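Local coordinates for protein hydrazine synthase subunit alpha (Candidatus Kuenenia stuttgartiensis, PDB 5C2V) that condenses hydroxylamine with ammonia to give hydrazine, the second half-reaction of the hydrazine synthase complex, and carries two c-type hemes, at residues N48-I53 with Y183-Y188; M176-N181 with N224-F229; G101-W106 with K122-S127. All blocks are in the same frame, centred on the assembly; numbering follows the deposited sequence.

Interaction 1 of 3, residues N48-I53 with Y183-Y188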
loop_
_atom_site.group_PDB
_atom_site.type_symbol
_atom_site.label_atom_id
_atom_site.label_comp_id
_atom_site.label_asym_id
_atom_site.label_seq_id
_atom_site.Cartn_x
_atom_site.Cartn_y
_atom_site.Cartn_z
ATOM N N ASN D 48 -16.240 6.444 18.173
ATOM C CA ASN D 48 -15.214 6.346 19.210
ATOM C C ASN D 48 -14.906 4.907 19.639
ATOM O O ASN D 48 -14.166 4.691 20.599
ATOM C CB ASN D 48 -15.615 7.183 20.425
ATOM C CG ASN D 48 -15.365 8.666 20.215
ATOM O OD1 ASN D 48 -16.250 9.495 20.424
ATOM N ND2 ASN D 48 -14.151 9.006 19.794
ATOM N N TYR D 49 -15.492 3.941 18.934
ATOM C CA TYR D 49 -15.306 2.510 19.198
ATOM C C TYR D 49 -13.822 2.155 19.317
ATOM O O TYR D 49 -13.002 2.706 18.586
ATOM C CB TYR D 49 -15.946 1.700 18.064
ATOM C CG TYR D 49 -16.665 0.433 18.472
ATOM C CD1 TYR D 49 -18.025 0.444 18.748
ATOM C CD2 TYR D 49 -15.992 -0.780 18.545
ATOM C CE1 TYR D 49 -18.691 -0.712 19.109
ATOM C CE2 TYR D 49 -16.649 -1.941 18.906
ATOM C CZ TYR D 49 -17.999 -1.901 19.185
ATOM O OH TYR D 49 -18.658 -3.054 19.544
ATOM N N PRO D 50 -13.458 1.237 20.231
ATOM C CA PRO D 50 -14.207 0.454 21.222
ATOM C C PRO D 50 -14.748 1.258 22.392
ATOM O O PRO D 50 -15.594 0.744 23.127
ATOM C CB PRO D 50 -13.174 -0.556 21.715
ATOM C CG PRO D 50 -11.902 0.160 21.602
ATOM C CD PRO D 50 -12.012 0.975 20.340
ATOM N N HIS D 51 -14.294 2.495 22.571
ATOM C CA HIS D 51 -14.686 3.205 23.772
ATOM C C HIS D 51 -16.033 3.789 23.423
ATOM O O HIS D 51 -16.150 4.815 22.754
ATOM C CB HIS D 51 -13.660 4.284 24.130
ATOM C CG HIS D 51 -14.049 5.148 25.289
ATOM N ND1 HIS D 51 -13.962 4.724 26.597
ATOM C CD2 HIS D 51 -14.495 6.425 25.337
ATOM C CE1 HIS D 51 -14.353 5.697 27.400
ATOM N NE2 HIS D 51 -14.683 6.741 26.662
ATOM N N TYR D 52 -17.050 3.099 23.920
ATOM C CA TYR D 52 -18.413 3.296 23.474
ATOM C C TYR D 52 -19.330 3.280 24.678
ATOM O O TYR D 52 -19.507 2.247 25.325
ATOM C CB TYR D 52 -18.772 2.203 22.460
ATOM C CG TYR D 52 -20.202 2.172 21.975
ATOM C CD1 TYR D 52 -20.662 3.098 21.047
ATOM C CD2 TYR D 52 -21.077 1.183 22.402
ATOM C CE1 TYR D 52 -21.966 3.059 20.586
ATOM C CE2 TYR D 52 -22.380 1.134 21.945
ATOM C CZ TYR D 52 -22.819 2.074 21.039
ATOM O OH TYR D 52 -24.117 2.029 20.584
ATOM N N ILE D 53 -19.926 4.427 24.970
ATOM C CA ILE D 53 -20.829 4.552 26.099
ATOM C C ILE D 53 -22.056 5.292 25.608
ATOM O O ILE D 53 -22.168 6.505 25.776
ATOM C CB ILE D 53 -20.189 5.300 27.288
ATOM C CG1 ILE D 53 -18.790 4.753 27.585
ATOM C CG2 ILE D 53 -21.073 5.193 28.523
ATOM C CD1 ILE D 53 -18.102 5.431 28.748
ATOM N N TYR D 183 -8.307 6.675 26.162
ATOM C CA TYR D 183 -8.643 5.360 26.693
ATOM C C TYR D 183 -7.643 4.310 26.213
ATOM O O TYR D 183 -7.155 4.392 25.088
ATOM C CB TYR D 183 -10.064 4.964 26.280
ATOM C CG TYR D 183 -10.350 5.143 24.803
ATOM C CD1 TYR D 183 -10.132 4.107 23.902
ATOM C CD2 TYR D 183 -10.843 6.346 24.311
ATOM C CE1 TYR D 183 -10.395 4.266 22.553
ATOM C CE2 TYR D 183 -11.109 6.513 22.963
ATOM C CZ TYR D 183 -10.882 5.471 22.089
ATOM O OH TYR D 183 -11.144 5.633 20.747
ATOM N N ALA D 184 -7.338 3.326 27.054
ATOM C CA ALA D 184 -6.681 2.116 26.568
ATOM C C ALA D 184 -7.350 0.882 27.165
ATOM O O ALA D 184 -7.222 0.612 28.359
ATOM C CB ALA D 184 -5.198 2.139 26.903
ATOM N N TYR D 185 -8.046 0.129 26.322
ATOM C CA TYR D 185 -8.758 -1.067 26.762
ATOM C C TYR D 185 -7.899 -2.325 26.808
ATOM O O TYR D 185 -6.905 -2.446 26.093
ATOM C CB TYR D 185 -9.981 -1.302 25.879
ATOM C CG TYR D 185 -11.129 -0.384 26.227
ATOM C CD1 TYR D 185 -11.227 0.880 25.664
ATOM C CD2 TYR D 185 -12.101 -0.774 27.138
ATOM C CE1 TYR D 185 -12.268 1.724 25.988
ATOM C CE2 TYR D 185 -13.147 0.065 27.468
ATOM C CZ TYR D 185 -13.227 1.313 26.890
ATOM O OH TYR D 185 -14.267 2.153 27.214
ATOM N N ASN D 186 -8.304 -3.257 27.663
ATOM C CA ASN D 186 -7.705 -4.581 27.723
ATOM C C ASN D 186 -8.741 -5.605 28.172
ATOM O O ASN D 186 -9.885 -5.251 28.456
ATOM C CB ASN D 186 -6.501 -4.581 28.660
ATOM C CG ASN D 186 -5.217 -4.190 27.957
ATOM O OD1 ASN D 186 -4.916 -4.688 26.873
ATOM N ND2 ASN D 186 -4.445 -3.306 28.577
ATOM N N LEU D 187 -8.347 -6.872 28.235
ATOM C CA LEU D 187 -9.275 -7.922 28.637
ATOM C C LEU D 187 -9.063 -8.340 30.087
ATOM O O LEU D 187 -7.931 -8.477 30.552
ATOM C CB LEU D 187 -9.150 -9.137 27.716
ATOM C CG LEU D 187 -9.629 -8.953 26.274
ATOM C CD1 LEU D 187 -9.608 -10.278 25.527
ATOM C CD2 LEU D 187 -11.020 -8.336 26.240
ATOM N N TYR D 188 -10.172 -8.535 30.792
ATOM C CA TYR D 188 -10.155 -8.971 32.180
ATOM C C TYR D 188 -10.969 -10.246 32.360
ATOM O O TYR D 188 -12.052 -10.392 31.778
ATOM C CB TYR D 188 -10.717 -7.886 33.102
ATOM C CG TYR D 188 -9.815 -6.696 33.332
ATOM C CD1 TYR D 188 -9.824 -5.612 32.463
ATOM C CD2 TYR D 188 -8.975 -6.642 34.437
ATOM C CE1 TYR D 188 -9.009 -4.517 32.678
ATOM C CE2 TYR D 188 -8.157 -5.552 34.661
ATOM C CZ TYR D 188 -8.178 -4.493 33.778
ATOM O OH TYR D 188 -7.364 -3.405 33.997
#
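The Y183 ring carries H51 on one face: CB of H51 stands 3.3 Å from the ring centroid and 4° off the normal, a CH-pi contact over the centre. Beyond CB the imidazole runs nearly parallel to this ring (planes at 11°), but it is slid aside, so the two rings barely overlap. Y185 meets H51 differently. Its ring edge faces CB and CG of H51, and the two rings meet rim to rim, neither over the face of the other. At that rim ND1 of H51 and OH of Y185 form a hydrogen bond of 2.7 Å, with the hydroxyl near the imidazole plane; either atom could be the donor. With CG anti to its backbone N (chi1 175°), H51 places CG beside CD2 of Y183. P50, preceded by a cis peptide bond, adds apolar packing, with CG 4.2 Å from CD1 of Y185 and CD 4.3 Å from CE1 of Y183. T124 touches both H51 and Y185 from strand 124-131. The three-ring cluster thus joins the 48-53 loop to the residues leading into strand 186-191 largely by apolar packing, and its one assigned hydrogen bond probably restricts rotation of the imidazole about CB-CG.

Interaction 2 of 3, residues M176-N181 with N224-F229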
loop_
_atom_site.group_PDB
_atom_site.type_symbol
_atom_site.label_atom_id
_atom_site.label_comp_id
_atom_site.label_asym_id
_atom_site.label_seq_id
_atom_site.Cartn_x
_atom_site.Cartn_y
_atom_site.Cartn_z
ATOM N N MET D 176 -3.729 7.120 28.032
ATOM C CA MET D 176 -3.752 7.365 26.594
ATOM C C MET D 176 -3.250 6.151 25.820
ATOM O O MET D 176 -2.273 5.518 26.218
ATOM C CB MET D 176 -2.901 8.588 26.242
ATOM C CG MET D 176 -3.668 9.899 26.169
ATOM S SD MET D 176 -2.574 11.312 25.914
ATOM C CE MET D 176 -3.761 12.623 25.637
ATOM N N ASP D 177 -3.915 5.829 24.715
ATOM C CA ASP D 177 -3.431 4.766 23.842
ATOM C C ASP D 177 -2.355 5.309 22.907
ATOM O O ASP D 177 -1.867 6.425 23.090
ATOM C CB ASP D 177 -4.578 4.118 23.047
ATOM C CG ASP D 177 -5.243 5.067 22.052
ATOM O OD1 ASP D 177 -4.790 6.218 21.883
ATOM O OD2 ASP D 177 -6.234 4.643 21.421
ATOM N N GLU D 178 -1.985 4.517 21.910
ATOM C CA GLU D 178 -0.919 4.893 20.991
ATOM C C GLU D 178 -1.367 5.961 19.988
ATOM O O GLU D 178 -0.540 6.592 19.331
ATOM C CB GLU D 178 -0.401 3.647 20.272
ATOM C CG GLU D 178 0.249 2.647 21.225
ATOM C CD GLU D 178 0.431 1.270 20.617
ATOM O OE1 GLU D 178 -0.567 0.689 20.144
ATOM O OE2 GLU D 178 1.573 0.764 20.620
ATOM N N PHE D 179 -2.677 6.159 19.877
ATOM C CA PHE D 179 -3.233 7.222 19.043
ATOM C C PHE D 179 -3.535 8.475 19.863
ATOM O O PHE D 179 -4.110 9.437 19.352
ATOM C CB PHE D 179 -4.498 6.740 18.330
ATOM C CG PHE D 179 -4.242 5.699 17.279
ATOM C CD1 PHE D 179 -3.251 5.886 16.329
ATOM C CD2 PHE D 179 -4.986 4.533 17.245
ATOM C CE1 PHE D 179 -3.012 4.930 15.360
ATOM C CE2 PHE D 179 -4.750 3.571 16.280
ATOM C CZ PHE D 179 -3.761 3.770 15.336
ATOM N N HIS D 180 -3.158 8.432 21.139
ATOM C CA HIS D 180 -3.400 9.511 22.099
ATOM C C HIS D 180 -4.888 9.738 22.356
ATOM O O HIS D 180 -5.300 10.833 22.740
ATOM C CB HIS D 180 -2.747 10.817 21.633
ATOM C CG HIS D 180 -1.285 10.692 21.342
ATOM N ND1 HIS D 180 -0.797 10.422 20.082
ATOM C CD2 HIS D 180 -0.201 10.798 22.148
ATOM C CE1 HIS D 180 0.523 10.369 20.123
ATOM N NE2 HIS D 180 0.908 10.594 21.368
ATOM N N ASN D 181 -5.692 8.700 22.147
ATOM C CA ASN D 181 -7.085 8.719 22.577
ATOM C C ASN D 181 -7.129 8.577 24.092
ATOM O O ASN D 181 -6.264 7.925 24.674
ATOM C CB ASN D 181 -7.885 7.599 21.909
ATOM C CG ASN D 181 -7.996 7.777 20.409
ATOM O OD1 ASN D 181 -7.638 6.886 19.638
ATOM N ND2 ASN D 181 -8.501 8.930 19.985
ATOM N N ASN D 224 -1.832 -5.327 26.146
ATOM C CA ASN D 224 -1.657 -4.456 24.973
ATOM C C ASN D 224 -1.786 -2.962 25.289
ATOM O O ASN D 224 -2.687 -2.545 26.019
ATOM C CB ASN D 224 -2.681 -4.829 23.892
ATOM C CG ASN D 224 -2.399 -4.164 22.549
ATOM O OD1 ASN D 224 -1.519 -3.313 22.428
ATOM N ND2 ASN D 224 -3.169 -4.545 21.534
ATOM N N LEU D 225 -0.873 -2.167 24.733
ATOM C CA LEU D 225 -0.853 -0.722 24.957
ATOM C C LEU D 225 -1.961 -0.003 24.195
ATOM O O LEU D 225 -2.261 1.160 24.469
ATOM C CB LEU D 225 0.508 -0.137 24.571
ATOM C CG LEU D 225 1.600 -0.249 25.636
ATOM C CD1 LEU D 225 2.900 0.375 25.156
ATOM C CD2 LEU D 225 1.140 0.404 26.928
ATOM N N SER D 226 -2.562 -0.695 23.234
ATOM C CA SER D 226 -3.758 -0.190 22.574
ATOM C C SER D 226 -4.938 -1.076 22.947
ATOM O O SER D 226 -4.779 -2.057 23.672
ATOM C CB SER D 226 -3.575 -0.131 21.057
ATOM O OG SER D 226 -2.758 0.968 20.688
ATOM N N SER D 227 -6.117 -0.735 22.443
ATOM C CA SER D 227 -7.350 -1.352 22.918
ATOM C C SER D 227 -7.578 -2.779 22.422
ATOM O O SER D 227 -7.540 -3.049 21.222
ATOM C CB SER D 227 -8.545 -0.484 22.522
ATOM O OG SER D 227 -8.498 0.775 23.171
ATOM N N ASN D 228 -7.812 -3.683 23.368
ATOM C CA ASN D 228 -8.343 -5.009 23.071
ATOM C C ASN D 228 -9.814 -5.042 23.460
ATOM O O ASN D 228 -10.173 -4.631 24.563
ATOM C CB ASN D 228 -7.569 -6.099 23.814
ATOM C CG ASN D 228 -6.206 -6.363 23.209
ATOM O OD1 ASN D 228 -5.989 -6.135 22.021
ATOM N ND2 ASN D 228 -5.283 -6.856 24.026
ATOM N N PHE D 229 -10.668 -5.520 22.562
ATOM C CA PHE D 229 -12.104 -5.416 22.796
ATOM C C PHE D 229 -12.937 -6.487 22.101
ATOM O O PHE D 229 -12.414 -7.314 21.353
ATOM C CB PHE D 229 -12.593 -4.034 22.362
ATOM C CG PHE D 229 -12.315 -3.716 20.916
ATOM C CD1 PHE D 229 -11.092 -3.189 20.530
ATOM C CD2 PHE D 229 -13.281 -3.928 19.947
ATOM C CE1 PHE D 229 -10.835 -2.892 19.204
ATOM C CE2 PHE D 229 -13.031 -3.633 18.619
ATOM C CZ PHE D 229 -11.806 -3.113 18.249
HETATM O O HOH W 1 -7.501 2.194 20.808
#
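D177 and E178 meet L225 and S226 where a type I beta turn, D177 to H180, packs against an Asx turn formed by N224. In the Asx turn OD1 of N224 accepts the backbone N of S226 at 2.9 Å, nearly straight at 178°, with the donor well above the carbonyl plane. The tight part lies between the two turns. The CA atoms of D177 and S226 are 5.1 Å apart, and CA of D177 sits 3.8 Å from O of L225. The E178 side chain crosses that of L225 at about a right angle, its carboxylate beside CB of L225; the modelled approach of E178 to the S226 hydroxyl is doubtful. OE2 of E178 bonds to NE1 of W545, and Q501 donates to O of D177. Both partners fall within the sequence range of the middle domain, so the turn pair is consistent with a junction between that domain and the propeller.

On the looser side direct contact gives way to water. OD2 of D177 receives a hydrogen bond from a water at 2.8 Å, and the same water bonds to OG of S227. The other carboxylate oxygen of D177 turns inward to its own loop: the backbone N of N181 reaches OD1 at 2.7 Å, from above the carboxylate plane.

Interaction 3 of 3, residues G101-W106 with K122-S127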
loop_
_atom_site.group_PDB
_atom_site.type_symbol
_atom_site.label_atom_id
_atom_site.label_comp_id
_atom_site.label_asym_id
_atom_site.label_seq_id
_atom_site.Cartn_x
_atom_site.Cartn_y
_atom_site.Cartn_z
ATOM N N GLY D 101 -21.615 5.594 39.974
ATOM C CA GLY D 101 -20.727 4.449 40.078
ATOM C C GLY D 101 -19.884 4.262 38.832
ATOM O O GLY D 101 -18.907 3.512 38.837
ATOM N N GLY D 102 -20.262 4.954 37.762
ATOM C CA GLY D 102 -19.563 4.848 36.495
ATOM C C GLY D 102 -20.148 3.757 35.621
ATOM O O GLY D 102 -21.195 3.191 35.940
ATOM N N CYS D 103 -19.470 3.453 34.520
ATOM C CA CYS D 103 -19.925 2.396 33.626
ATOM C C CYS D 103 -19.275 1.084 34.031
ATOM O O CYS D 103 -18.064 0.906 33.894
ATOM C CB CYS D 103 -19.599 2.730 32.170
ATOM S SG CYS D 103 -20.310 1.581 30.967
ATOM N N GLN D 104 -20.091 0.162 34.529
ATOM C CA GLN D 104 -19.580 -1.068 35.116
ATOM C C GLN D 104 -20.269 -2.302 34.545
ATOM O O GLN D 104 -21.160 -2.195 33.702
ATOM C CB GLN D 104 -19.756 -1.032 36.635
ATOM C CG GLN D 104 -19.129 0.179 37.318
ATOM C CD GLN D 104 -17.618 0.080 37.435
ATOM O OE1 GLN D 104 -17.014 -0.915 37.034
ATOM N NE2 GLN D 104 -17.002 1.114 37.995
ATOM N N ILE D 105 -19.849 -3.471 35.016
ATOM C CA ILE D 105 -20.454 -4.729 34.601
ATOM C C ILE D 105 -21.553 -5.134 35.579
ATOM O O ILE D 105 -21.356 -5.112 36.793
ATOM C CB ILE D 105 -19.409 -5.859 34.505
ATOM C CG1 ILE D 105 -18.292 -5.472 33.534
ATOM C CG2 ILE D 105 -20.064 -7.162 34.070
ATOM C CD1 ILE D 105 -18.760 -5.286 32.107
ATOM N N TRP D 106 -22.714 -5.490 35.040
ATOM C CA TRP D 106 -23.848 -5.903 35.854
ATOM C C TRP D 106 -24.442 -7.188 35.292
ATOM O O TRP D 106 -24.118 -7.588 34.177
ATOM C CB TRP D 106 -24.917 -4.808 35.898
ATOM C CG TRP D 106 -24.410 -3.456 36.314
ATOM C CD1 TRP D 106 -23.651 -2.599 35.570
ATOM C CD2 TRP D 106 -24.652 -2.795 37.562
ATOM N NE1 TRP D 106 -23.393 -1.453 36.282
ATOM C CE2 TRP D 106 -23.997 -1.549 37.509
ATOM C CE3 TRP D 106 -25.352 -3.139 38.722
ATOM C CZ2 TRP D 106 -24.023 -0.645 38.570
ATOM C CZ3 TRP D 106 -25.377 -2.240 39.773
ATOM C CH2 TRP D 106 -24.716 -1.009 39.690
ATOM N N LYS D 122 -12.194 1.404 38.654
ATOM C CA LYS D 122 -12.027 2.829 38.439
ATOM C C LYS D 122 -11.643 2.959 36.975
ATOM O O LYS D 122 -10.500 2.713 36.590
ATOM C CB LYS D 122 -10.934 3.374 39.366
ATOM C CG LYS D 122 -10.835 4.882 39.515
ATOM C CD LYS D 122 -9.606 5.236 40.354
ATOM C CE LYS D 122 -9.541 4.396 41.628
ATOM N NZ LYS D 122 -8.310 4.650 42.431
ATOM N N GLY D 123 -12.612 3.362 36.161
ATOM C CA GLY D 123 -12.468 3.250 34.722
ATOM C C GLY D 123 -13.779 2.878 34.051
ATOM O O GLY D 123 -14.854 3.011 34.638
ATOM N N THR D 124 -13.679 2.391 32.816
ATOM C CA THR D 124 -14.836 1.967 32.032
ATOM C C THR D 124 -14.822 0.458 31.762
ATOM O O THR D 124 -13.759 -0.130 31.562
ATOM C CB THR D 124 -14.890 2.714 30.685
ATOM O OG1 THR D 124 -14.669 4.113 30.904
ATOM C CG2 THR D 124 -16.235 2.512 30.002
ATOM N N CYS D 125 -16.002 -0.161 31.756
ATOM C CA CYS D 125 -16.134 -1.589 31.467
ATOM C C CYS D 125 -17.262 -1.858 30.473
ATOM O O CYS D 125 -18.314 -1.221 30.536
ATOM C CB CYS D 125 -16.388 -2.378 32.753
ATOM S SG CYS D 125 -15.206 -2.075 34.082
ATOM N N ARG D 126 -17.047 -2.805 29.563
ATOM C CA ARG D 126 -18.086 -3.199 28.616
ATOM C C ARG D 126 -17.839 -4.565 27.969
ATOM O O ARG D 126 -16.801 -5.200 28.184
ATOM C CB ARG D 126 -18.235 -2.138 27.522
ATOM C CG ARG D 126 -16.977 -1.892 26.704
ATOM C CD ARG D 126 -17.226 -0.847 25.628
ATOM N NE ARG D 126 -18.294 -1.246 24.715
ATOM C CZ ARG D 126 -18.092 -1.826 23.536
ATOM N NH1 ARG D 126 -16.858 -2.072 23.120
ATOM N NH2 ARG D 126 -19.123 -2.156 22.771
ATOM N N SER D 127 -18.811 -4.980 27.157
ATOM C CA SER D 127 -18.813 -6.271 26.464
ATOM C C SER D 127 -18.452 -7.476 27.339
ATOM O O SER D 127 -17.465 -8.161 27.072
ATOM C CB SER D 127 -17.864 -6.216 25.265
ATOM O OG SER D 127 -18.311 -5.272 24.307
#
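C103 and C125 supply the backbone link: N of C125 donates to O of C103 at 3.2 Å, with an N-H...O angle of 136° and the donor above the carbonyl plane. This is the single hydrogen bond across the two segments. The short axes of strands 103-106 and 124-127 come within 5.0 Å, and their directions differ by 45°; with one bond across, the pair does not form a regular ladder.

Apolar contacts fill much of the rest. CB of C125 packs against CG1 of I105 at 3.7 Å, with CD1 of I105 close beside it, and F168 of strand 154-171 touches both residues. CB of C103 meets the CG2 methyl of T124 at 4.0 Å.

Polar contacts centre on Q104. Its CB leads away from the other strand, but the chain bends at chi2 (-76°), turning CD back, and OE1 ends 3.7 Å from SG of C125. NE2 bonds to O of G101 at 3.2 Å in the amide plane, and also to O of L121; OE1 is bonded to OG1 of T119. The amide thus ties the entry to strand 103-109 to the connection before strand 124-131.

The two strands belong to successive antiparallel sheets along the chain, an arrangement consistent with adjoining blades of the six-bladed beta-propeller in the N-terminal domain.

From the N terminus, the 48-53 loop comes first and is separated furthest in sequence from its partner. Before that partner, interaction 3 opens at 101-106 and closes at 122-127, a short loop lying wholly within the span of interaction 1. Next, 176-181 opens interaction 2; 183-188 then closes interaction 1, and 224-229 closes interaction 2, so these two cross. A probable Y185 O to N228 N hydrogen bond connects them. T124 packs against Y185 and I53, joining interactions 1 and 3. Interactions 2 and 3 do not touch. Interaction 3 joins two successive sheets, interaction 1 brings the 48-53 loop to the second, and interaction 2 links the loop before strand 186-191 to the turn leading into strand 228-233 of the next sheet.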